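PDB 4Z0C: toll-like receptor 13 from Mus musculus, which recognises and binds bacterial 23S ribosomal RNA as an innate immune receptor, signalling through MYD88 and TRAF6 to activate NF-kappa-B and the inflammatory response. Local coordinates for residues T24-A29 against W53-L58; H14-I19 against S31-Y36; K673-N678 against V682-L687; Q8-I13 against L629-L634. All coordinates share one frame; numbering follows the deposited sequence.

Contact 1 (T24-A29 against W53-L58); sequences TNLTEA and WSFTNL. With NAG (2-acetamido-2-deoxy-beta-D-glucopyranose), chain S; NAG (2-acetamido-2-deoxy-beta-D-glucopyranose), chain K.
Leu26 pushes its CD2 methyl into the hydrophobic interior between helix 26-30 and the first leucine-rich repeat, where CZ of Phe55 and CB of Ser54 receive it. Both approaches are of van der Waals length: Leu26 CD2 lies 3.9 Å from Phe55 CZ and equally far from Ser54 CB. The two apolar side chains cross at about a right angle, the methyl standing obliquely to the ring. With chi1 at 172°, Leu26 turns its branched end from the first turn of helix 26-30 toward segment 53-58. Phenylalanine suits a solenoid interior, and here its ring also touches Ile30 of the same helix and Leu82. Ser54 is small enough to sit close to the leucine, and its buried OG is satisfied by Pro51 O. The helix that carries Leu26 is capped by Asn25, whose OD1 accepts from Glu28 N at 3.3 Å in a nearly straight bond (178°), with the donor lying above the carbonyl plane. The amide nitrogen of that same side chain bears an N-linked sugar, which Glu28 flanks with its CG. Across the contact, Asn57 is also glycosylated, its ND2 joined to C1 of an N-acetylglucosamine at 1.5 Å.

Contact 2 (H14-I19 against S31-Y36); sequences HHVLCI and SDIPRY. With NAG (2-acetamido-2-deoxy-beta-D-glucopyranose), chain E; nucleotides of chain C.
His14 lays the edge of its imidazole against the backbone of Tyr36: CD2 comes 3.1 Å from Tyr36 O, near the ring plane, and 3.7 Å from Tyr36 CD1. The two rings are steeply inclined, their planes at 74°, and meet obliquely. Deeper in, Val16 CG1 packs on Ile33 CD1 at 4.2 Å, two branched aliphatic residues both also touching Leu40 of the next strand. Tyr36 holds its ring between its own backbone N and carbonyl carbon (chi1 59°), where one face is covered by Pro34 CB, 3.5 Å above the centre. Polar ends are anchored farther out: His14 ND1 bonds Asp12 OD1, and Tyr36 OH bonds Gln8 OE1. On the other side of strand 15-17, His15 ND1 donates to N1 of the RNA adenine A6 at 3.0 Å, an imidazole N-H suited to a ring nitrogen acceptor, while stacking on His39 helps set its ring. Leu17 packs on the base, its CD2 lying 3.4 Å from N3. The disulfide between Cys18 and Cys6 ties the strand to the preceding chain. Such a short, disulfide-tied antiparallel hairpin, strands 7-9 and 15-17, is the N-terminal cap of an LRR solenoid, here serving also as an RNA-binding surface.

Contact 3 (K673-N678 against V682-L687); sequences KNWSMN and VHIPFL
The last turns of helix 670-678 face an irregular returning chain, with Ser676 and Ile684 the nearest pair of CA atoms at 6.8 Å and a type II turn running from Ile684 to Leu687. Trp675 supplies a flat apolar surface. The six-membered part of its indole reaches Val682, CZ2 lying 3.9 Å from CG2, and Ile684, CZ3 lying 3.6 Å from CD1; both methyls approach obliquely. The chi1 of 170° carries the indole from the helix to this chain, while its ring also stacks on Trp671. Ile684 CD1 bridges two neighbours, for it lies equally close to Ser676 CB, where a small residue permits tight approach to the helix. Leu687 closes the other end by straddling the serine: its CD1 is 3.2 Å and its CD2 3.4 Å from Ser676 OG, a hydroxyl also within reach of the helix carbonyls of Lys673 and Phe672. The latter methyl meets Met677 CG at 3.9 Å, the flexible thioether chain crossing the leucine at about a right angle. Backbone bonds from Ser676 and Ile684 to Tyr1 bring the chain's N terminus against this layer. A short helix packed on a returning apolar loop belongs to the C-terminal LRR cap, the LRRCT module that covers the last repeat's hydrophobic interior.

Contact 4 (Q8-I13 against L629-L634); sequences QYEFDI and LQVFSL. With nucleotides of chain C.
Apolar packing joins Phe11 to Val631, whose CG2 touches the phenylalanine ring obliquely, 3.9 Å from CE1, the two side chains crossing at about a right angle. A compact beta-branched residue suits strand 631-633, giving two blunt contact points beside Phe655. Charge is the second element. Glu10 runs extended beyond CG, with chi1 nearly eclipsed (-6°), and its OE1 makes a salt bridge with Arg609 on the adjacent strand. The same oxygen lies in van der Waals contact with the other valine methyl, 3.8 Å from Val631 CG1, so the carboxylate that rests on the valine is anchored to a neighbouring repeat. The third kind of contact is with the RNA. Tyr9 lays its ring over adenine A6, with C5 of the base 3.4 Å above the ring plane and offset toward the rim. The opposite face is covered by Phe11 N, 3.7 Å from the plane, in the type I turn from Tyr9 to Asp12. That turn also brings Phe11 to the phosphate, OP2 lying near the ring plane, 3.7 Å from CE2. Glu10 CD is the same distance from C5' of the ribose. The N-terminal cap and repeat 25 thus meet where the LRR solenoid closes on itself, and where Tyr9, Glu10 and Phe11 at the hairpin turn line part of the RNA-binding site.

In the fold
Contacts 1 and 3 are the buried, mainly apolar ones, each setting a short helix against irregular chain at opposite ends of the sequence; contact 1 alone carries glycans on both segments. Contacts 2 and 4 are only partly buried and share the N-terminal hairpin, strands 7-9 and 15-17 being neighbours, and both touch the same RNA adenine, one by a hydrogen bond and the other by a tyrosine ring lying over the base. Contact 4 spans over 600 residues and encloses contacts 1 and 2 along the chain. Leu58 packs on Ile33 to join contacts 1 and 2. Contact 4 joins the two ends of the solenoid directly, and contact 3 lies about 13 Å away between centres, with His683 packed against Gln8.

Contact 1 (T24-A29 against W53-L58)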
# COMPACT_ATOMS: atom_id res chain seq x y z
N THR A 24 -16.67 -22.09 27.07
CA THR A 24 -16.37 -23.45 27.45
C THR A 24 -17.59 -24.16 28.01
O THR A 24 -17.71 -25.38 27.91
CB THR A 24 -15.21 -23.49 28.46
OG1 THR A 24 -14.83 -24.85 28.69
CG2 THR A 24 -15.62 -22.86 29.77
N ASN A 25 -18.52 -23.38 28.56
CA ASN A 25 -19.77 -23.89 29.11
C ASN A 25 -20.97 -23.46 28.26
O ASN A 25 -21.42 -22.32 28.32
CB ASN A 25 -19.91 -23.43 30.57
CG ASN A 25 -21.00 -24.17 31.33
OD1 ASN A 25 -22.12 -24.33 30.85
ND2 ASN A 25 -20.66 -24.63 32.55
N LEU A 26 -21.48 -24.40 27.46
CA LEU A 26 -22.52 -24.11 26.48
C LEU A 26 -23.80 -23.54 27.10
O LEU A 26 -24.33 -22.51 26.64
CB LEU A 26 -22.85 -25.37 25.67
CG LEU A 26 -24.06 -25.25 24.73
CD1 LEU A 26 -23.82 -24.16 23.72
CD2 LEU A 26 -24.33 -26.58 24.02
N THR A 27 -24.30 -24.22 28.12
CA THR A 27 -25.51 -23.80 28.82
C THR A 27 -25.45 -22.39 29.43
O THR A 27 -26.35 -21.58 29.20
CB THR A 27 -25.88 -24.80 29.91
OG1 THR A 27 -26.47 -25.94 29.29
CG2 THR A 27 -26.88 -24.19 30.87
N GLU A 28 -24.39 -22.09 30.17
CA GLU A 28 -24.22 -20.74 30.72
C GLU A 28 -24.21 -19.68 29.63
O GLU A 28 -24.97 -18.72 29.70
CB GLU A 28 -22.93 -20.64 31.55
CG GLU A 28 -23.08 -21.22 32.95
CD GLU A 28 -24.36 -20.76 33.66
OE1 GLU A 28 -25.36 -21.51 33.65
OE2 GLU A 28 -24.36 -19.65 34.23
N ALA A 29 -23.40 -19.91 28.60
CA ALA A 29 -23.26 -18.94 27.52
C ALA A 29 -24.59 -18.57 26.86
O ALA A 29 -24.83 -17.41 26.56
CB ALA A 29 -22.27 -19.47 26.47
N TRP A 53 -30.16 -31.45 27.92
CA TRP A 53 -31.18 -30.52 27.44
C TRP A 53 -30.55 -29.17 27.16
O TRP A 53 -30.92 -28.17 27.77
CB TRP A 53 -32.36 -30.39 28.41
CG TRP A 53 -33.47 -31.39 28.18
CD1 TRP A 53 -33.52 -32.69 28.61
CD2 TRP A 53 -34.69 -31.16 27.45
NE1 TRP A 53 -34.69 -33.28 28.19
CE2 TRP A 53 -35.42 -32.37 27.48
CE3 TRP A 53 -35.22 -30.06 26.76
CZ2 TRP A 53 -36.67 -32.50 26.85
CZ3 TRP A 53 -36.47 -30.20 26.15
CH2 TRP A 53 -37.17 -31.41 26.21
N SER A 54 -29.61 -29.17 26.22
CA SER A 54 -28.76 -28.01 25.98
C SER A 54 -29.54 -26.81 25.49
O SER A 54 -29.20 -25.68 25.81
CB SER A 54 -27.65 -28.36 24.99
OG SER A 54 -26.74 -29.30 25.56
N PHE A 55 -30.64 -27.04 24.78
CA PHE A 55 -31.38 -25.94 24.16
C PHE A 55 -32.84 -25.80 24.58
O PHE A 55 -33.68 -25.41 23.77
CB PHE A 55 -31.24 -26.04 22.65
CG PHE A 55 -29.81 -26.04 22.19
CD1 PHE A 55 -29.11 -24.85 22.06
CD2 PHE A 55 -29.15 -27.24 21.93
CE1 PHE A 55 -27.79 -24.85 21.67
CE2 PHE A 55 -27.82 -27.25 21.52
CZ PHE A 55 -27.14 -26.05 21.40
N THR A 56 -33.13 -26.11 25.85
CA THR A 56 -34.50 -26.11 26.39
C THR A 56 -35.33 -24.86 26.08
O THR A 56 -36.45 -24.95 25.59
CB THR A 56 -34.52 -26.29 27.93
OG1 THR A 56 -33.72 -27.42 28.30
CG2 THR A 56 -35.95 -26.50 28.42
N ASN A 57 -34.77 -23.69 26.37
CA ASN A 57 -35.51 -22.44 26.18
C ASN A 57 -35.32 -21.83 24.79
O ASN A 57 -35.67 -20.68 24.55
CB ASN A 57 -35.20 -21.44 27.31
CG ASN A 57 -35.78 -21.86 28.66
OD1 ASN A 57 -36.76 -22.59 28.71
ND2 ASN A 57 -35.18 -21.38 29.76
N LEU A 58 -34.76 -22.61 23.87
CA LEU A 58 -34.46 -22.15 22.51
C LEU A 58 -35.07 -23.03 21.41
O LEU A 58 -34.39 -23.41 20.46
CB LEU A 58 -32.95 -22.03 22.34
CG LEU A 58 -32.31 -20.87 23.09
CD1 LEU A 58 -30.82 -21.07 23.32
CD2 LEU A 58 -32.54 -19.59 22.31
C1 NAG S . -21.81 -25.09 33.30
C2 NAG S . -21.42 -26.45 33.89
C3 NAG S . -22.40 -26.96 34.96
C4 NAG S . -22.84 -25.86 35.92
C5 NAG S . -23.26 -24.60 35.15
C6 NAG S . -23.71 -23.48 36.08
C7 NAG S . -20.10 -27.95 32.47
C8 NAG S . -19.97 -28.43 31.06
N2 NAG S . -21.28 -27.44 32.83
O3 NAG S . -21.78 -28.00 35.70
O4 NAG S . -23.90 -26.32 36.73
O5 NAG S . -22.20 -24.17 34.31
O6 NAG S . -22.76 -23.21 37.09
O7 NAG S . -19.14 -28.03 33.24
C1 NAG K . -35.96 -21.57 30.97
C2 NAG K . -34.86 -21.63 32.05
C3 NAG K . -35.43 -21.58 33.47
C4 NAG K . -36.25 -20.30 33.58
C5 NAG K . -37.36 -20.32 32.54
C6 NAG K . -38.20 -19.04 32.63
C7 NAG K . -32.70 -22.67 31.66
C8 NAG K . -31.85 -23.86 32.00
N2 NAG K . -34.01 -22.79 31.88
O3 NAG K . -34.43 -21.59 34.46
O4 NAG K . -36.76 -20.14 34.89
O5 NAG K . -36.87 -20.51 31.21
O6 NAG K . -37.35 -17.91 32.66
O7 NAG K . -32.18 -21.65 31.21

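Contact 2 (H14-I19 against S31-Y36)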
# COMPACT_ATOMS: atom_id res chain seq x y z
N HIS A 14 -33.33 -11.98 15.35
CA HIS A 14 -33.44 -13.44 15.48
C HIS A 14 -32.10 -14.18 15.26
O HIS A 14 -32.01 -15.40 15.44
CB HIS A 14 -34.48 -13.98 14.50
CG HIS A 14 -35.82 -13.34 14.66
ND1 HIS A 14 -36.26 -12.32 13.85
CD2 HIS A 14 -36.81 -13.56 15.55
CE1 HIS A 14 -37.47 -11.94 14.23
NE2 HIS A 14 -37.82 -12.68 15.27
N HIS A 15 -31.06 -13.44 14.86
CA HIS A 15 -29.75 -14.05 14.64
C HIS A 15 -28.82 -13.72 15.80
O HIS A 15 -28.64 -12.55 16.15
CB HIS A 15 -29.14 -13.59 13.31
CG HIS A 15 -29.88 -14.08 12.10
ND1 HIS A 15 -29.25 -14.41 10.93
CD2 HIS A 15 -31.20 -14.31 11.90
CE1 HIS A 15 -30.15 -14.81 10.04
NE2 HIS A 15 -31.33 -14.77 10.61
N VAL A 16 -28.21 -14.74 16.40
CA VAL A 16 -27.33 -14.51 17.55
C VAL A 16 -25.93 -15.05 17.31
O VAL A 16 -25.76 -16.17 16.86
CB VAL A 16 -27.93 -15.14 18.84
CG1 VAL A 16 -26.97 -15.01 20.01
CG2 VAL A 16 -29.24 -14.48 19.18
N LEU A 17 -24.92 -14.23 17.62
CA LEU A 17 -23.53 -14.57 17.37
C LEU A 17 -22.74 -14.66 18.67
O LEU A 17 -22.79 -13.76 19.48
CB LEU A 17 -22.89 -13.48 16.50
CG LEU A 17 -23.64 -13.07 15.23
CD1 LEU A 17 -23.27 -11.64 14.86
CD2 LEU A 17 -23.32 -14.02 14.09
N CYS A 18 -21.99 -15.73 18.86
CA CYS A 18 -21.15 -15.90 20.04
C CYS A 18 -19.83 -16.47 19.55
O CYS A 18 -19.43 -17.59 19.91
CB CYS A 18 -21.77 -16.90 21.04
SG CYS A 18 -23.53 -16.86 21.14
N ILE A 19 -19.15 -15.69 18.72
CA ILE A 19 -17.98 -16.16 17.98
C ILE A 19 -16.66 -15.73 18.63
O ILE A 19 -16.46 -14.56 18.93
CB ILE A 19 -18.10 -15.73 16.50
CG1 ILE A 19 -19.25 -16.51 15.86
CG2 ILE A 19 -16.81 -15.99 15.73
CD1 ILE A 19 -20.08 -15.71 14.91
N SER A 31 -27.70 -18.91 28.23
CA SER A 31 -28.80 -18.79 29.22
C SER A 31 -29.56 -17.45 29.18
O SER A 31 -30.73 -17.38 29.59
CB SER A 31 -28.30 -19.06 30.64
OG SER A 31 -27.35 -18.08 31.04
N ASP A 32 -28.91 -16.40 28.71
CA ASP A 32 -29.53 -15.08 28.71
C ASP A 32 -30.05 -14.61 27.35
O ASP A 32 -30.43 -13.46 27.21
CB ASP A 32 -28.58 -14.04 29.30
CG ASP A 32 -27.22 -14.06 28.63
OD1 ASP A 32 -27.10 -14.70 27.57
OD2 ASP A 32 -26.28 -13.44 29.16
N ILE A 33 -30.09 -15.50 26.36
CA ILE A 33 -30.49 -15.08 25.02
C ILE A 33 -31.98 -15.33 24.75
O ILE A 33 -32.56 -16.24 25.35
CB ILE A 33 -29.56 -15.70 23.91
CG1 ILE A 33 -29.91 -17.14 23.61
CG2 ILE A 33 -28.08 -15.54 24.29
CD1 ILE A 33 -29.07 -17.71 22.49
N PRO A 34 -32.60 -14.53 23.85
CA PRO A 34 -34.06 -14.56 23.71
C PRO A 34 -34.64 -15.88 23.21
O PRO A 34 -34.00 -16.66 22.50
CB PRO A 34 -34.34 -13.45 22.68
CG PRO A 34 -33.13 -12.59 22.69
CD PRO A 34 -31.99 -13.54 22.95
N ARG A 35 -35.88 -16.12 23.60
CA ARG A 35 -36.58 -17.33 23.20
C ARG A 35 -36.98 -17.27 21.73
O ARG A 35 -37.27 -18.30 21.13
CB ARG A 35 -37.82 -17.55 24.10
CG ARG A 35 -37.49 -17.71 25.59
CD ARG A 35 -38.75 -17.81 26.45
NE ARG A 35 -38.95 -19.17 26.95
CZ ARG A 35 -39.50 -20.15 26.26
NH1 ARG A 35 -39.63 -21.36 26.79
NH2 ARG A 35 -39.93 -19.94 25.02
N TYR A 36 -36.99 -16.07 21.14
CA TYR A 36 -37.37 -15.93 19.73
C TYR A 36 -36.20 -16.13 18.74
O TYR A 36 -36.34 -15.92 17.53
CB TYR A 36 -38.08 -14.58 19.47
CG TYR A 36 -37.25 -13.36 19.83
CD1 TYR A 36 -36.10 -13.04 19.12
CD2 TYR A 36 -37.66 -12.49 20.84
CE1 TYR A 36 -35.34 -11.92 19.43
CE2 TYR A 36 -36.92 -11.36 21.15
CZ TYR A 36 -35.75 -11.08 20.45
OH TYR A 36 -35.00 -9.97 20.74
C1 NAG E . -22.63 -17.41 12.00
C2 NAG E . -21.77 -16.96 10.79
C3 NAG E . -22.55 -16.04 9.87
C4 NAG E . -23.84 -16.72 9.44
C5 NAG E . -24.60 -16.96 10.73
C6 NAG E . -26.01 -17.49 10.47
C7 NAG E . -19.41 -16.80 11.38
C8 NAG E . -18.24 -15.88 11.67
N2 NAG E . -20.58 -16.22 11.15
O3 NAG E . -21.76 -15.65 8.78
O4 NAG E . -24.58 -15.91 8.57
O5 NAG E . -23.86 -17.89 11.50
O6 NAG E . -26.52 -18.08 11.65
O7 NAG E . -19.28 -18.02 11.40
P A C 6 -22.01 -6.22 8.56
OP1 A C 6 -22.14 -6.87 7.23
OP2 A C 6 -22.74 -4.95 8.74
O5' A C 6 -22.42 -7.28 9.67
C5' A C 6 -22.32 -7.00 11.07
C4' A C 6 -21.97 -8.23 11.86
O4' A C 6 -22.98 -9.26 11.66
C3' A C 6 -20.65 -8.88 11.48
O3' A C 6 -20.13 -9.54 12.63
C2' A C 6 -21.08 -9.93 10.45
O2' A C 6 -20.18 -11.00 10.28
C1' A C 6 -22.41 -10.40 11.03
N9 A C 6 -23.39 -10.86 10.04
C8 A C 6 -23.58 -10.41 8.76
N7 A C 6 -24.61 -10.99 8.15
C5 A C 6 -25.14 -11.85 9.10
C6 A C 6 -26.23 -12.74 9.09
N6 A C 6 -27.03 -12.91 8.04
N1 A C 6 -26.49 -13.45 10.21
C2 A C 6 -25.69 -13.27 11.27
N3 A C 6 -24.63 -12.48 11.41
C4 A C 6 -24.40 -11.78 10.28

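Contact 3 (K673-N678 against V682-L687)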
# COMPACT_ATOMS: atom_id res chain seq x y z
N LYS A 673 -26.52 2.34 32.71
CA LYS A 673 -26.57 0.97 33.21
C LYS A 673 -28.00 0.45 33.38
O LYS A 673 -28.30 -0.68 32.98
CB LYS A 673 -25.81 0.88 34.53
CG LYS A 673 -26.16 -0.31 35.40
CD LYS A 673 -25.71 -0.07 36.83
CE LYS A 673 -26.21 -1.14 37.80
NZ LYS A 673 -27.65 -0.97 38.14
N ASN A 674 -28.87 1.26 33.97
CA ASN A 674 -30.27 0.87 34.14
C ASN A 674 -31.06 0.83 32.84
O ASN A 674 -31.83 -0.11 32.60
CB ASN A 674 -30.96 1.77 35.16
CG ASN A 674 -30.51 1.48 36.57
OD1 ASN A 674 -30.29 0.33 36.94
ND2 ASN A 674 -30.29 2.53 37.35
N TRP A 675 -30.86 1.84 31.99
CA TRP A 675 -31.58 1.95 30.73
C TRP A 675 -31.13 0.86 29.75
O TRP A 675 -31.95 0.27 29.04
CB TRP A 675 -31.38 3.34 30.10
CG TRP A 675 -31.90 3.42 28.69
CD1 TRP A 675 -33.18 3.69 28.31
CD2 TRP A 675 -31.16 3.20 27.48
NE1 TRP A 675 -33.28 3.67 26.93
CE2 TRP A 675 -32.05 3.38 26.40
CE3 TRP A 675 -29.82 2.89 27.20
CZ2 TRP A 675 -31.66 3.24 25.07
CZ3 TRP A 675 -29.43 2.76 25.87
CH2 TRP A 675 -30.34 2.93 24.82
N SER A 676 -29.83 0.59 29.72
CA SER A 676 -29.28 -0.38 28.76
C SER A 676 -29.76 -1.79 29.06
O SER A 676 -29.97 -2.57 28.14
CB SER A 676 -27.76 -0.37 28.76
OG SER A 676 -27.27 -0.91 29.97
N MET A 677 -29.93 -2.11 30.34
CA MET A 677 -30.43 -3.42 30.76
C MET A 677 -31.92 -3.53 30.53
O MET A 677 -32.43 -4.61 30.25
CB MET A 677 -30.12 -3.71 32.24
CG MET A 677 -28.62 -3.73 32.56
SD MET A 677 -28.23 -4.01 34.31
CE MET A 677 -28.92 -5.66 34.50
N ASN A 678 -32.63 -2.40 30.63
CA ASN A 678 -34.09 -2.44 30.66
C ASN A 678 -34.80 -2.15 29.35
O ASN A 678 -35.93 -2.63 29.13
CB ASN A 678 -34.64 -1.51 31.77
CG ASN A 678 -34.35 -2.03 33.16
OD1 ASN A 678 -34.65 -3.17 33.50
ND2 ASN A 678 -33.73 -1.19 33.96
N VAL A 682 -33.77 -1.18 22.29
CA VAL A 682 -32.39 -1.09 21.85
C VAL A 682 -31.52 -2.22 22.38
O VAL A 682 -31.42 -2.42 23.59
CB VAL A 682 -31.73 0.25 22.24
CG1 VAL A 682 -30.28 0.29 21.74
CG2 VAL A 682 -32.52 1.42 21.68
N HIS A 683 -30.88 -2.93 21.45
CA HIS A 683 -29.92 -3.97 21.80
C HIS A 683 -28.51 -3.40 21.97
O HIS A 683 -28.11 -2.52 21.23
CB HIS A 683 -29.90 -5.12 20.78
CG HIS A 683 -28.92 -6.19 21.14
ND1 HIS A 683 -29.14 -7.10 22.15
CD2 HIS A 683 -27.67 -6.45 20.68
CE1 HIS A 683 -28.09 -7.88 22.29
NE2 HIS A 683 -27.18 -7.51 21.40
N ILE A 684 -27.78 -3.91 22.96
CA ILE A 684 -26.46 -3.41 23.31
C ILE A 684 -25.47 -4.56 23.49
O ILE A 684 -25.46 -5.22 24.52
CB ILE A 684 -26.51 -2.44 24.54
CG1 ILE A 684 -27.16 -1.13 24.11
CG2 ILE A 684 -25.11 -2.16 25.12
CD1 ILE A 684 -27.83 -0.40 25.16
N PRO A 685 -24.64 -4.79 22.46
CA PRO A 685 -23.71 -5.92 22.34
C PRO A 685 -22.80 -6.14 23.55
O PRO A 685 -21.98 -5.28 23.90
CB PRO A 685 -22.84 -5.54 21.13
CG PRO A 685 -23.60 -4.50 20.39
CD PRO A 685 -24.80 -4.08 21.18
N PHE A 686 -22.94 -7.33 24.12
CA PHE A 686 -22.08 -7.86 25.18
C PHE A 686 -22.16 -7.07 26.48
O PHE A 686 -21.31 -7.23 27.35
CB PHE A 686 -20.63 -8.00 24.70
CG PHE A 686 -20.50 -8.69 23.37
CD1 PHE A 686 -20.83 -10.04 23.23
CD2 PHE A 686 -20.07 -8.00 22.25
CE1 PHE A 686 -20.73 -10.69 22.01
CE2 PHE A 686 -19.96 -8.64 21.01
CZ PHE A 686 -20.29 -10.00 20.90
N LEU A 687 -23.21 -6.26 26.59
CA LEU A 687 -23.48 -5.38 27.74
C LEU A 687 -23.17 -6.03 29.09
O LEU A 687 -22.45 -5.46 29.90
CB LEU A 687 -24.95 -4.96 27.74
CG LEU A 687 -25.47 -4.29 29.02
CD1 LEU A 687 -24.84 -2.90 29.19
CD2 LEU A 687 -26.98 -4.19 29.00

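Contact 4 (Q8-I13 against L629-L634)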
# COMPACT_ATOMS: atom_id res chain seq x y z
N GLN A 8 -26.81 -10.02 19.37
CA GLN A 8 -27.70 -10.09 18.22
C GLN A 8 -27.05 -9.46 16.99
O GLN A 8 -26.16 -8.61 17.10
CB GLN A 8 -29.06 -9.43 18.52
CG GLN A 8 -29.98 -10.32 19.38
CD GLN A 8 -31.30 -9.65 19.76
OE1 GLN A 8 -32.18 -10.29 20.30
NE2 GLN A 8 -31.42 -8.35 19.49
N TYR A 9 -27.47 -9.93 15.83
CA TYR A 9 -27.08 -9.36 14.56
C TYR A 9 -27.83 -8.05 14.34
O TYR A 9 -29.02 -7.96 14.55
CB TYR A 9 -27.39 -10.36 13.44
CG TYR A 9 -27.26 -9.86 12.02
CD1 TYR A 9 -26.10 -9.21 11.58
CD2 TYR A 9 -28.28 -10.07 11.10
CE1 TYR A 9 -25.99 -8.75 10.27
CE2 TYR A 9 -28.17 -9.64 9.79
CZ TYR A 9 -27.03 -8.99 9.38
OH TYR A 9 -26.97 -8.57 8.06
N GLU A 10 -27.12 -7.04 13.89
CA GLU A 10 -27.64 -5.68 13.82
C GLU A 10 -28.90 -5.55 12.94
O GLU A 10 -29.75 -4.70 13.19
CB GLU A 10 -26.50 -4.75 13.35
CG GLU A 10 -25.14 -5.51 13.28
CD GLU A 10 -23.92 -4.61 13.42
OE1 GLU A 10 -23.84 -3.56 12.75
OE2 GLU A 10 -23.00 -4.98 14.20
N PHE A 11 -29.02 -6.39 11.92
CA PHE A 11 -30.11 -6.25 10.95
C PHE A 11 -31.13 -7.39 11.01
O PHE A 11 -32.00 -7.49 10.15
CB PHE A 11 -29.57 -6.07 9.53
CG PHE A 11 -28.57 -4.94 9.41
CD1 PHE A 11 -28.97 -3.62 9.61
CD2 PHE A 11 -27.24 -5.20 9.12
CE1 PHE A 11 -28.06 -2.58 9.53
CE2 PHE A 11 -26.31 -4.15 9.03
CZ PHE A 11 -26.72 -2.85 9.23
N ASP A 12 -31.00 -8.26 12.01
CA ASP A 12 -32.05 -9.24 12.32
C ASP A 12 -31.92 -9.77 13.77
O ASP A 12 -31.04 -10.60 14.03
CB ASP A 12 -32.02 -10.38 11.32
CG ASP A 12 -33.25 -11.34 11.43
OD1 ASP A 12 -33.90 -11.47 12.50
OD2 ASP A 12 -33.60 -11.95 10.40
N ILE A 13 -32.79 -9.28 14.68
CA ILE A 13 -32.77 -9.69 16.10
C ILE A 13 -32.84 -11.23 16.33
O ILE A 13 -32.44 -11.72 17.39
CB ILE A 13 -33.92 -9.00 16.95
CG1 ILE A 13 -35.31 -9.35 16.42
CG2 ILE A 13 -33.75 -7.48 17.00
CD1 ILE A 13 -36.46 -8.86 17.34
N LEU A 629 -31.67 7.19 12.81
CA LEU A 629 -30.54 6.33 13.17
C LEU A 629 -30.99 5.06 13.90
O LEU A 629 -31.60 5.14 14.97
CB LEU A 629 -29.52 7.10 14.00
CG LEU A 629 -28.14 6.43 14.08
CD1 LEU A 629 -27.51 6.36 12.67
CD2 LEU A 629 -27.22 7.16 15.04
N GLN A 630 -30.67 3.90 13.32
CA GLN A 630 -31.03 2.59 13.90
C GLN A 630 -29.81 1.87 14.46
O GLN A 630 -29.90 1.18 15.48
CB GLN A 630 -31.69 1.68 12.87
CG GLN A 630 -32.91 2.27 12.17
CD GLN A 630 -33.55 1.28 11.20
OE1 GLN A 630 -32.95 0.88 10.19
NE2 GLN A 630 -34.78 0.86 11.52
N VAL A 631 -28.69 1.98 13.74
CA VAL A 631 -27.45 1.35 14.16
C VAL A 631 -26.40 2.42 14.40
O VAL A 631 -26.12 3.22 13.53
CB VAL A 631 -26.97 0.31 13.13
CG1 VAL A 631 -25.69 -0.33 13.60
CG2 VAL A 631 -28.05 -0.74 12.93
N PHE A 632 -25.87 2.44 15.62
CA PHE A 632 -24.90 3.41 16.05
C PHE A 632 -23.79 2.61 16.71
O PHE A 632 -24.02 1.98 17.74
CB PHE A 632 -25.52 4.38 17.07
CG PHE A 632 -24.63 5.57 17.42
CD1 PHE A 632 -23.42 5.79 16.74
CD2 PHE A 632 -25.00 6.46 18.42
CE1 PHE A 632 -22.60 6.88 17.06
CE2 PHE A 632 -24.20 7.55 18.75
CZ PHE A 632 -22.99 7.76 18.06
N SER A 633 -22.60 2.62 16.12
CA SER A 633 -21.52 1.86 16.72
C SER A 633 -20.32 2.70 17.13
O SER A 633 -19.76 3.44 16.34
CB SER A 633 -21.06 0.72 15.83
OG SER A 633 -20.06 -0.02 16.52
N LEU A 634 -19.94 2.54 18.39
CA LEU A 634 -18.81 3.24 18.96
C LEU A 634 -17.88 2.17 19.54
O LEU A 634 -17.15 2.40 20.50
CB LEU A 634 -19.30 4.21 20.05
CG LEU A 634 -20.12 5.40 19.54
CD1 LEU A 634 -20.93 6.03 20.65
CD2 LEU A 634 -19.23 6.46 18.92
P A C 6 -22.01 -6.22 8.56
OP1 A C 6 -22.14 -6.87 7.23
OP2 A C 6 -22.74 -4.95 8.74
O5' A C 6 -22.42 -7.28 9.67
C5' A C 6 -22.32 -7.00 11.07
C4' A C 6 -21.97 -8.23 11.86
O4' A C 6 -22.98 -9.26 11.66
C3' A C 6 -20.65 -8.88 11.48
O3' A C 6 -20.13 -9.54 12.63
C2' A C 6 -21.08 -9.93 10.45
O2' A C 6 -20.18 -11.00 10.28
C1' A C 6 -22.41 -10.40 11.03
N9 A C 6 -23.39 -10.86 10.04
C8 A C 6 -23.58 -10.41 8.76
N7 A C 6 -24.61 -10.99 8.15
C5 A C 6 -25.14 -11.85 9.10
C6 A C 6 -26.23 -12.74 9.09
N6 A C 6 -27.03 -12.91 8.04
N1 A C 6 -26.49 -13.45 10.21
C2 A C 6 -25.69 -13.27 11.27
N3 A C 6 -24.63 -12.48 11.41
C4 A C 6 -24.40 -11.78 10.28